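Local coordinates for protein serine-tRNA ligase (Naegleria fowleri, PDB 6BLJ) that probably attaches serine to its cognate tRNA in the cytoplasm as a class II aminoacyl-tRNA synthetase, activating the amino acid with ATP, at residues A[73-78]-A[112-117]. Residues are numbered along the deposited sequence; the frame is centred on the assembly and turned at random.
Sequences NRMKNK and LNTNQL
Arg74 reaches from the last turn of helix 38-76 to Leu112, just before helix 114-147, and Thr114, its first residue, near the far tip of the antiparallel helical hairpin that forms the N-terminal arm of seryl-tRNA synthetases, an arm that in relatives binds the long variable region of the tRNA. The polar part of the contact is a single carbonyl oxygen shared by two guanidinium N-H donors. Arg74 NH1 donates to Leu112 O at 2.7 Å with an N-H...O angle of 159°, the oxygen lying in the guanidinium plane, and Arg74 NH2 adds a weak, more bent bond to the same oxygen at 3.1 Å. Extended from CG to NE, the arginine chain spans the gap between the helices. Two more bonds hold the group: NE forms a salt bridge with Glu70, and NH2 also donates to Leu109 O, which together should fix the rotation of the flat group. Van der Waals contacts surround this link. Leu117 CD1 sits 3.3 Å above the guanidinium plane, over its centre, the leucine side chain lying roughly perpendicular to that of Arg74. The arginine chain runs antiparallel alongside Thr114, Arg74 CD passing 3.2 Å from Thr114 OG1. Met75, bent at chi2 (-53°), brings its CE to 3.6 Å from Thr114 CG2, with Leu81 touching both residues. Each helix end carries its own capping motif: a Schellman motif at Lys78 closes helix 38-76, and a capping box opens helix 114-147. In that box Asn113 N donates to Gln116 OE1 at 2.9 Å, on an in-plane lone pair, while Gln116 N returns a bond to Asn113 OD1 at 2.7 Å, nearly in line with the side-chain carbonyl.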
loop_
_atom_site.group_PDB
_atom_site.type_symbol
_atom_site.label_atom_id
_atom_site.label_comp_id
_atom_site.label_asym_id
_atom_site.label_seq_id
_atom_site.Cartn_x
_atom_site.Cartn_y
_atom_site.Cartn_z
ATOM N N ASN A 73 -12.624 61.286 24.056
ATOM C CA ASN A 73 -13.175 62.260 24.995
ATOM C C ASN A 73 -12.066 62.997 25.739
ATOM O O ASN A 73 -12.171 64.207 25.995
ATOM C CB ASN A 73 -14.124 61.570 25.980
ATOM C CG ASN A 73 -15.412 61.083 25.322
ATOM O OD1 ASN A 73 -15.899 61.673 24.357
ATOM N ND2 ASN A 73 -15.972 60.009 25.854
ATOM N N ARG A 74 -10.989 62.286 26.089
ATOM C CA ARG A 74 -9.876 62.922 26.786
ATOM C C ARG A 74 -9.201 63.968 25.906
ATOM O O ARG A 74 -8.836 65.049 26.389
ATOM C CB ARG A 74 -8.868 61.869 27.255
ATOM C CG ARG A 74 -9.349 61.014 28.439
ATOM C CD ARG A 74 -8.264 60.047 28.915
ATOM N NE ARG A 74 -8.754 59.091 29.909
ATOM C CZ ARG A 74 -7.967 58.279 30.615
ATOM N NH1 ARG A 74 -6.652 58.309 30.437
ATOM N NH2 ARG A 74 -8.491 57.435 31.495
ATOM N N MET A 75 -9.051 63.683 24.607
ATOM C CA MET A 75 -8.412 64.649 23.716
ATOM C C MET A 75 -9.268 65.908 23.551
ATOM O O MET A 75 -8.737 67.021 23.503
ATOM C CB MET A 75 -8.131 64.006 22.355
ATOM C CG MET A 75 -7.294 62.720 22.407
ATOM S SD MET A 75 -5.721 62.837 23.311
ATOM C CE MET A 75 -4.898 61.367 22.684
ATOM N N LYS A 76 -10.593 65.749 23.455
ATOM C CA LYS A 76 -11.471 66.908 23.306
ATOM C C LYS A 76 -11.425 67.797 24.544
ATOM O O LYS A 76 -11.504 69.031 24.436
ATOM C CB LYS A 76 -12.905 66.440 23.017
ATOM N N ASN A 77 -11.261 67.192 25.720
ATOM C CA ASN A 77 -11.159 67.910 26.983
ATOM C C ASN A 77 -9.744 68.379 27.299
ATOM O O ASN A 77 -9.524 68.941 28.377
ATOM C CB ASN A 77 -11.679 67.030 28.124
ATOM C CG ASN A 77 -13.173 67.175 28.327
ATOM O OD1 ASN A 77 -13.715 68.282 28.242
ATOM N ND2 ASN A 77 -13.848 66.062 28.588
ATOM N N LYS A 78 -8.793 68.163 26.388
ATOM C CA LYS A 78 -7.403 68.606 26.549
ATOM C C LYS A 78 -6.755 67.990 27.793
ATOM O O LYS A 78 -6.024 68.657 28.528
ATOM C CB LYS A 78 -7.299 70.138 26.583
ATOM C CG LYS A 78 -8.022 70.890 25.449
ATOM C CD LYS A 78 -7.784 70.264 24.070
ATOM C CE LYS A 78 -7.902 71.288 22.933
ATOM N NZ LYS A 78 -9.207 72.010 22.887
ATOM N N LEU A 112 -5.575 54.622 34.247
ATOM C CA LEU A 112 -4.549 54.627 33.212
ATOM C C LEU A 112 -4.522 55.976 32.506
ATOM O O LEU A 112 -5.576 56.538 32.188
ATOM C CB LEU A 112 -4.808 53.510 32.189
ATOM C CG LEU A 112 -4.962 52.109 32.780
ATOM C CD1 LEU A 112 -5.569 51.133 31.774
ATOM C CD2 LEU A 112 -3.608 51.616 33.285
ATOM N N ASN A 113 -3.315 56.495 32.257
ATOM C CA ASN A 113 -3.201 57.704 31.454
ATOM C C ASN A 113 -3.429 57.358 29.982
ATOM O O ASN A 113 -3.585 56.193 29.607
ATOM C CB ASN A 113 -1.860 58.412 31.699
ATOM C CG ASN A 113 -0.643 57.637 31.171
ATOM O OD1 ASN A 113 -0.725 56.854 30.211
ATOM N ND2 ASN A 113 0.512 57.875 31.805
ATOM N N THR A 114 -3.456 58.381 29.129
ATOM C CA THR A 114 -3.862 58.143 27.748
ATOM C C THR A 114 -2.809 57.347 26.982
ATOM O O THR A 114 -3.153 56.521 26.128
ATOM C CB THR A 114 -4.166 59.471 27.059
ATOM O OG1 THR A 114 -5.258 60.100 27.747
ATOM C CG2 THR A 114 -4.556 59.243 25.602
ATOM N N ASN A 115 -1.521 57.566 27.280
ATOM C CA ASN A 115 -0.483 56.720 26.693
ATOM C C ASN A 115 -0.691 55.255 27.065
ATOM O O ASN A 115 -0.537 54.363 26.219
ATOM C CB ASN A 115 0.906 57.187 27.136
ATOM C CG ASN A 115 1.317 58.507 26.503
ATOM O OD1 ASN A 115 0.942 58.811 25.368
ATOM N ND2 ASN A 115 2.099 59.297 27.236
ATOM N N GLN A 116 -1.050 54.985 28.325
ATOM C CA GLN A 116 -1.296 53.605 28.733
ATOM C C GLN A 116 -2.541 53.036 28.071
ATOM O O GLN A 116 -2.581 51.839 27.764
ATOM C CB GLN A 116 -1.420 53.507 30.251
ATOM C CG GLN A 116 -0.105 53.732 31.002
ATOM C CD GLN A 116 -0.335 53.845 32.489
ATOM O OE1 GLN A 116 -1.101 54.696 32.942
ATOM N NE2 GLN A 116 0.305 52.973 33.256
ATOM N N LEU A 117 -3.546 53.875 27.796
ATOM C CA LEU A 117 -4.742 53.354 27.149
ATOM C C LEU A 117 -4.436 52.933 25.723
ATOM O O LEU A 117 -4.949 51.905 25.260
ATOM C CB LEU A 117 -5.865 54.399 27.148
ATOM C CG LEU A 117 -6.505 54.753 28.488
ATOM C CD1 LEU A 117 -7.523 55.887 28.332
ATOM C CD2 LEU A 117 -7.149 53.522 29.085
#